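Colicin-m immunity protein (Escherichia coli, PDB 4AEQ) protects Escherichia coli cells that carry the colicin M plasmid against colicin M, and is seen here as a domain-swapped dimer of its C-terminal portion. Local coordinates at the interface of chains A and B. Residues are numbered along the deposited sequence; one frame, centred on the assembly and turned at random. Chains: chain A/B, Colicin-m immunity protein.

All three contacts press helix 17-42 of one chain against strands of its partner, joined in contact 2 by the end of the partner's own helix and the loop after it, as suits a domain-swapped dimer. Contacts 1 and 2 use successive stretches of the chain B helix, their C-alpha centres about 11 Å apart, and share chain A strand 66-74. Contact 3, about 23 Å from contact 1 and 19 Å from contact 2, reverses the roles, the chain A helix meeting strand 92-96 of chain B. Residues 24 and 28 recur in it. By symmetry each helix carries all three contacts, each sheet packing against a helix from the partner.

Contact 1: the interface of chains A and B. Residues chain A 49, 51, 69, 71; chain B 21, 24-25.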
loop_
_atom_site.group_PDB
_atom_site.type_symbol
_atom_site.label_atom_id
_atom_site.label_comp_id
_atom_site.label_asym_id
_atom_site.label_seq_id
_atom_site.Cartn_x
_atom_site.Cartn_y
_atom_site.Cartn_z
ATOM N N ILE A 49 0.895 15.666 -11.038
ATOM C CA ILE A 49 -0.263 14.787 -11.162
ATOM C C ILE A 49 -1.366 15.443 -11.986
ATOM O O ILE A 49 -1.783 16.567 -11.704
ATOM C CB ILE A 49 -0.839 14.385 -9.789
ATOM C CG1 ILE A 49 0.241 13.786 -8.883
ATOM C CG2 ILE A 49 -1.984 13.399 -9.966
ATOM C CD1 ILE A 49 0.876 12.530 -9.444
ATOM N N TRP A 51 -5.333 14.754 -13.513
ATOM C CA TRP A 51 -6.495 13.946 -13.183
ATOM C C TRP A 51 -7.338 13.574 -14.390
ATOM O O TRP A 51 -7.414 14.318 -15.367
ATOM C CB TRP A 51 -7.350 14.651 -12.129
ATOM C CG TRP A 51 -6.585 14.972 -10.892
ATOM C CD1 TRP A 51 -6.140 16.199 -10.497
ATOM C CD2 TRP A 51 -6.151 14.044 -9.888
ATOM N NE1 TRP A 51 -5.466 16.097 -9.305
ATOM C CE2 TRP A 51 -5.456 14.788 -8.912
ATOM C CE3 TRP A 51 -6.281 12.663 -9.724
ATOM C CZ2 TRP A 51 -4.901 14.191 -7.783
ATOM C CZ3 TRP A 51 -5.729 12.076 -8.600
ATOM C CH2 TRP A 51 -5.047 12.838 -7.645
ATOM N N VAL A 69 -9.945 6.237 -8.846
ATOM C CA VAL A 69 -9.416 7.528 -9.230
ATOM C C VAL A 69 -8.261 7.325 -10.197
ATOM O O VAL A 69 -7.150 6.980 -9.789
ATOM C CB VAL A 69 -8.868 8.248 -7.986
ATOM C CG1 VAL A 69 -8.359 9.638 -8.337
ATOM C CG2 VAL A 69 -9.937 8.305 -6.894
ATOM N N PHE A 71 -5.332 8.643 -12.746
ATOM C CA PHE A 71 -4.497 9.832 -12.866
ATOM C C PHE A 71 -3.239 9.521 -13.660
ATOM O O PHE A 71 -2.892 8.361 -13.847
ATOM C CB PHE A 71 -4.153 10.421 -11.490
ATOM C CG PHE A 71 -3.344 9.503 -10.611
ATOM C CD1 PHE A 71 -3.966 8.559 -9.809
ATOM C CD2 PHE A 71 -1.963 9.604 -10.566
ATOM C CE1 PHE A 71 -3.228 7.724 -8.991
ATOM C CE2 PHE A 71 -1.219 8.769 -9.753
ATOM C CZ PHE A 71 -1.849 7.829 -8.965
ATOM N N ARG B 21 -9.450 12.641 -4.628
ATOM C CA ARG B 21 -8.243 13.006 -5.361
ATOM C C ARG B 21 -7.143 13.459 -4.411
ATOM O O ARG B 21 -5.978 13.110 -4.594
ATOM C CB ARG B 21 -8.536 14.094 -6.395
ATOM C CG ARG B 21 -9.409 13.621 -7.549
ATOM C CD ARG B 21 -9.413 14.619 -8.695
ATOM N NE ARG B 21 -9.923 14.021 -9.928
ATOM C CZ ARG B 21 -11.099 14.314 -10.473
ATOM N NH1 ARG B 21 -11.893 15.209 -9.902
ATOM N NH2 ARG B 21 -11.477 13.719 -11.598
ATOM N N VAL B 24 -5.744 10.384 -2.624
ATOM C CA VAL B 24 -4.961 9.551 -3.533
ATOM C C VAL B 24 -3.622 10.202 -3.877
ATOM O O VAL B 24 -2.605 9.521 -3.991
ATOM C CB VAL B 24 -5.743 9.229 -4.810
ATOM C CG1 VAL B 24 -4.839 8.567 -5.844
ATOM C CG2 VAL B 24 -6.929 8.334 -4.476
ATOM N N LYS B 25 -3.621 11.522 -4.041
ATOM C CA LYS B 25 -2.385 12.240 -4.334
ATOM C C LYS B 25 -1.449 12.183 -3.131
ATOM O O LYS B 25 -0.254 11.894 -3.272
ATOM C CB LYS B 25 -2.674 13.686 -4.734
ATOM C CG LYS B 25 -1.424 14.507 -5.045
ATOM C CD LYS B 25 -1.783 15.880 -5.602
ATOM C CE LYS B 25 -0.545 16.741 -5.800
ATOM N NZ LYS B 25 -0.869 18.028 -6.481
HETATM O O HOH W 1 0.756 17.631 -9.078
HETATM O O HOH W 2 -2.395 17.677 -8.922
#
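Helix 17-42 of chain B, with regular helical backbone angles at B:Arg21, B:Val24 and B:Lys25, lies against extended residues of strands 48-51 and 66-74 of chain A. The indole of A:Trp51 and the side chain of B:Arg21 run past each other in opposite directions. B:Arg21 is extended from CG to NE, which spreads its methylenes along one indole face: CB stands over the six-membered ring and CD over the five-membered ring, 3.7 Å from the latter's centroid. The guanidinium, its plane turned 58° from the indole, continues beyond the ring with its edge toward A:Trp51. On the opposite indole face sits A:Ile49 CG2, so the ring is held between its own strand and the foreign helix. B:Lys25 comes to the indole's edge, its CB in the ring plane and 3.8 Å from A:Trp51 CZ2. With CG anti to the backbone N (chi1 180°) and the chain extended beyond it, B:Lys25 carries its amino group NZ past the ring to two waters. One lies 2.8 Å from A:Ile49 N and the other 3.1 Å from A:Ile49 O, linking the lysine to the strand backbone. B:Val24 divides its methyls: CG1 meets A:Phe71 CE1 at 3.6 Å, while CG2 meets A:Val69 CG2 tip to tip at 3.9 Å. The patch thus illustrates how a helix from the partner packs on a sheet, the valine facing strand 66-74, B:Arg21 covering a face and B:Lys25 meeting the edge of the tryptophan of strand 48-51.

Contact 2: the interface of chains A and B. Residues chain A 38, 42, 44, 47, 73, 82; chain B 28, 32.
B:Tyr28 and B:Met32, one turn apart on helix 17-42, push into a pocket of chain A lined by A:Tyr82, A:Pro47, A:Leu42 and A:Ala73. B:Tyr28 has CG anti to the backbone N (chi1 173°), which sends its phenol away from the helix toward the other chain. One edge of its ring addresses A:Tyr82: CE1 stands over that ring's face, 3.5 Å from A:Tyr82 CZ, and the two planes are inclined by 64°. The other edge meets A:Pro47, whose CG lies in the plane of the B:Tyr28 ring, 3.7 Å from CE2. The two phenol oxygens, B:Tyr28 OH and A:Tyr82 OH, are 2.9 Å apart and form a weak hydrogen bond, with B:Tyr28 as donor. A:Tyr82 in turn directs its hydroxyl to the A:Asp38 carboxylate, which is approached from above its plane. The CG of B:Met32, set beside the backbone N, lies over a face of the B:Tyr28 ring; bends at the next two torsions then turn the methyl CE to 3.9 Å from both A:Pro47 CD and A:Leu42 CD1. As an example of an aromatic plug, the site fits one subunit's helix into a mixed apolar and polar pocket of the other and is likely to contribute to holding the domain-swapped dimer together.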
loop_
_atom_site.group_PDB
_atom_site.type_symbol
_atom_site.label_atom_id
_atom_site.label_comp_id
_atom_site.label_asym_id
_atom_site.label_seq_id
_atom_site.Cartn_x
_atom_site.Cartn_y
_atom_site.Cartn_z
ATOM N N ASP A 38 8.985 3.018 -10.763
ATOM C CA ASP A 38 8.253 4.220 -11.164
ATOM C C ASP A 38 9.065 5.500 -10.963
ATOM O O ASP A 38 9.034 6.400 -11.810
ATOM C CB ASP A 38 6.893 4.309 -10.461
ATOM C CG ASP A 38 5.826 3.477 -11.154
ATOM O OD1 ASP A 38 6.166 2.769 -12.125
ATOM O OD2 ASP A 38 4.651 3.527 -10.729
ATOM N N LEU A 42 10.029 7.971 -14.083
ATOM C CA LEU A 42 9.532 9.334 -14.190
ATOM C C LEU A 42 10.689 10.314 -14.073
ATOM O O LEU A 42 10.636 11.416 -14.612
ATOM C CB LEU A 42 8.481 9.612 -13.112
ATOM C CG LEU A 42 7.181 8.813 -13.221
ATOM C CD1 LEU A 42 6.258 9.134 -12.058
ATOM C CD2 LEU A 42 6.485 9.090 -14.548
ATOM N N THR A 44 11.728 11.444 -11.189
ATOM C CA THR A 44 11.518 12.248 -9.994
ATOM C C THR A 44 10.705 11.495 -8.947
ATOM O O THR A 44 9.919 10.606 -9.282
ATOM C CB THR A 44 10.793 13.560 -10.337
ATOM O OG1 THR A 44 10.612 14.339 -9.148
ATOM C CG2 THR A 44 9.437 13.265 -10.962
ATOM N N PRO A 47 6.474 13.658 -9.100
ATOM C CA PRO A 47 5.913 13.947 -10.422
ATOM C C PRO A 47 4.720 14.884 -10.322
ATOM O O PRO A 47 4.118 15.000 -9.254
ATOM C CB PRO A 47 5.446 12.572 -10.906
ATOM C CG PRO A 47 5.215 11.790 -9.665
ATOM C CD PRO A 47 6.269 12.254 -8.706
ATOM N N ALA A 73 0.930 10.534 -13.868
ATOM C CA ALA A 73 2.054 11.161 -13.185
ATOM C C ALA A 73 3.129 11.481 -14.218
ATOM O O ALA A 73 3.458 10.636 -15.047
ATOM C CB ALA A 73 2.599 10.241 -12.103
ATOM N N TYR A 82 -2.075 5.630 -13.930
ATOM C CA TYR A 82 -2.433 4.832 -12.761
ATOM C C TYR A 82 -3.934 4.822 -12.545
ATOM O O TYR A 82 -4.628 5.781 -12.905
ATOM C CB TYR A 82 -1.825 5.424 -11.494
ATOM C CG TYR A 82 -0.325 5.494 -11.440
ATOM C CD1 TYR A 82 0.350 6.620 -11.890
ATOM C CD2 TYR A 82 0.417 4.454 -10.897
ATOM C CE1 TYR A 82 1.724 6.700 -11.820
ATOM C CE2 TYR A 82 1.795 4.526 -10.827
ATOM C CZ TYR A 82 2.440 5.653 -11.290
ATOM O OH TYR A 82 3.810 5.745 -11.224
ATOM N N TYR B 28 -0.126 8.558 -2.909
ATOM C CA TYR B 28 0.787 8.248 -4.001
ATOM C C TYR B 28 2.151 8.896 -3.792
ATOM O O TYR B 28 3.185 8.226 -3.872
ATOM C CB TYR B 28 0.195 8.694 -5.338
ATOM C CG TYR B 28 1.149 8.559 -6.504
ATOM C CD1 TYR B 28 1.338 7.339 -7.137
ATOM C CD2 TYR B 28 1.865 9.656 -6.965
ATOM C CE1 TYR B 28 2.212 7.218 -8.205
ATOM C CE2 TYR B 28 2.738 9.544 -8.029
ATOM C CZ TYR B 28 2.907 8.328 -8.646
ATOM O OH TYR B 28 3.779 8.225 -9.706
ATOM N N MET B 32 5.730 6.972 -3.123
ATOM C CA MET B 32 6.876 7.168 -4.001
ATOM C C MET B 32 8.097 7.525 -3.163
ATOM O O MET B 32 9.153 6.869 -3.255
ATOM C CB MET B 32 6.595 8.283 -5.009
ATOM C CG MET B 32 5.565 7.908 -6.064
ATOM S SD MET B 32 6.310 7.090 -7.490
ATOM C CE MET B 32 7.112 8.487 -8.272
#

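Contact 3: the interface of chains A and B. Residues chain A 23-24, 27-28, 31; chain B 93, 95.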
loop_
_atom_site.group_PDB
_atom_site.type_symbol
_atom_site.label_atom_id
_atom_site.label_comp_id
_atom_site.label_asym_id
_atom_site.label_seq_id
_atom_site.Cartn_x
_atom_site.Cartn_y
_atom_site.Cartn_z
ATOM N N PHE A 23 3.105 -13.731 2.824
ATOM C CA PHE A 23 2.318 -12.647 2.244
ATOM C C PHE A 23 3.037 -11.308 2.383
ATOM O O PHE A 23 3.108 -10.518 1.435
ATOM C CB PHE A 23 0.941 -12.568 2.898
ATOM C CG PHE A 23 -0.009 -11.646 2.188
ATOM C CD1 PHE A 23 0.078 -10.273 2.357
ATOM C CD2 PHE A 23 -0.980 -12.149 1.341
ATOM C CE1 PHE A 23 -0.788 -9.425 1.699
ATOM C CE2 PHE A 23 -1.850 -11.304 0.683
ATOM C CZ PHE A 23 -1.754 -9.939 0.861
ATOM N N VAL A 24 3.568 -11.055 3.573
ATOM C CA VAL A 24 4.222 -9.780 3.856
ATOM C C VAL A 24 5.512 -9.619 3.052
ATOM O O VAL A 24 5.828 -8.527 2.586
ATOM C CB VAL A 24 4.498 -9.612 5.352
ATOM C CG1 VAL A 24 5.385 -8.399 5.605
ATOM C CG2 VAL A 24 3.183 -9.489 6.109
ATOM N N ASP A 27 4.523 -8.984 -0.616
ATOM C CA ASP A 27 4.018 -7.621 -0.725
ATOM C C ASP A 27 5.134 -6.581 -0.643
ATOM O O ASP A 27 5.198 -5.649 -1.452
ATOM C CB ASP A 27 2.982 -7.377 0.371
ATOM C CG ASP A 27 2.348 -6.015 0.276
ATOM O OD1 ASP A 27 1.360 -5.873 -0.471
ATOM O OD2 ASP A 27 2.833 -5.090 0.952
ATOM N N TYR A 28 6.011 -6.744 0.343
ATOM C CA TYR A 28 7.110 -5.812 0.557
ATOM C C TYR A 28 8.038 -5.754 -0.651
ATOM O O TYR A 28 8.346 -4.670 -1.156
ATOM C CB TYR A 28 7.902 -6.197 1.807
ATOM C CG TYR A 28 9.160 -5.380 2.009
ATOM C CD1 TYR A 28 9.109 -4.118 2.582
ATOM C CD2 TYR A 28 10.397 -5.875 1.618
ATOM C CE1 TYR A 28 10.262 -3.372 2.766
ATOM C CE2 TYR A 28 11.551 -5.138 1.798
ATOM C CZ TYR A 28 11.480 -3.892 2.373
ATOM O OH TYR A 28 12.634 -3.164 2.549
ATOM N N ARG A 31 6.371 -4.190 -3.699
ATOM C CA ARG A 31 6.269 -2.742 -3.536
ATOM C C ARG A 31 7.593 -2.028 -3.767
ATOM O O ARG A 31 7.656 -1.039 -4.495
ATOM C CB ARG A 31 5.715 -2.398 -2.157
ATOM C CG ARG A 31 4.259 -2.759 -1.980
ATOM C CD ARG A 31 3.718 -2.203 -0.682
ATOM N NE ARG A 31 2.288 -2.451 -0.531
ATOM C CZ ARG A 31 1.558 -2.022 0.490
ATOM N NH1 ARG A 31 2.118 -1.314 1.454
ATOM N NH2 ARG A 31 0.265 -2.294 0.541
ATOM N N VAL B 93 -1.261 -4.989 3.204
ATOM C CA VAL B 93 -0.349 -4.737 4.308
ATOM C C VAL B 93 -0.055 -3.253 4.322
ATOM O O VAL B 93 0.090 -2.644 3.260
ATOM C CB VAL B 93 0.993 -5.454 4.091
ATOM C CG1 VAL B 93 1.925 -5.228 5.281
ATOM C CG2 VAL B 93 0.774 -6.936 3.834
ATOM N N TYR B 95 2.768 -0.551 6.143
ATOM C CA TYR B 95 4.052 -0.648 6.822
ATOM C C TYR B 95 4.327 0.525 7.748
ATOM O O TYR B 95 3.981 1.666 7.449
ATOM C CB TYR B 95 5.181 -0.812 5.799
ATOM C CG TYR B 95 5.051 -2.077 4.980
ATOM C CD1 TYR B 95 4.298 -2.098 3.816
ATOM C CD2 TYR B 95 5.667 -3.253 5.381
ATOM C CE1 TYR B 95 4.164 -3.252 3.068
ATOM C CE2 TYR B 95 5.540 -4.416 4.639
ATOM C CZ TYR B 95 4.787 -4.407 3.481
ATOM O OH TYR B 95 4.646 -5.556 2.738
HETATM O O HOH W 3 -0.694 -4.699 0.446
#
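B:Val93 and B:Tyr95, alternate residues of strand 92-96, face helix 17-42 of chain A. The phenol of B:Tyr95 runs past A:Asp27 in the opposite direction, with ring and carboxylate only 18° from coplanar, and its OH donates to A:Asp27 OD2 at 2.6 Å, using the anti lone pair of that oxygen. The carboxylate is the main acceptor; A:Val24 O, 3.2 Å from B:Tyr95 OH, is at most a weak alternative for the same hydrogen. The amide of A:Tyr28 is also close to the hydroxyl, but its N-H is directed to A:Val24 O within the helix. B:Val93 supports the phenol from within its own strand: CG1 covers a face of the B:Tyr95 ring, while CG2 meets the A:Phe23 ring edge-on, 3.6 Å from CE1. A:Asp27, its CG anti to the backbone N (chi1 -176°), also serves the B:Val93 backbone, since a water joins its OD1 to the valine N. Further along the helix, A:Arg31 is poorly ordered, and its interactions are correspondingly less certain. As modelled, its NE forms a salt bridge with A:Asp27 OD2, which lies over the guanidinium face. In the model A:Arg31 NH2 would donate a bent hydrogen bond to B:Val93 O, 2.7 Å away and in the carbonyl plane.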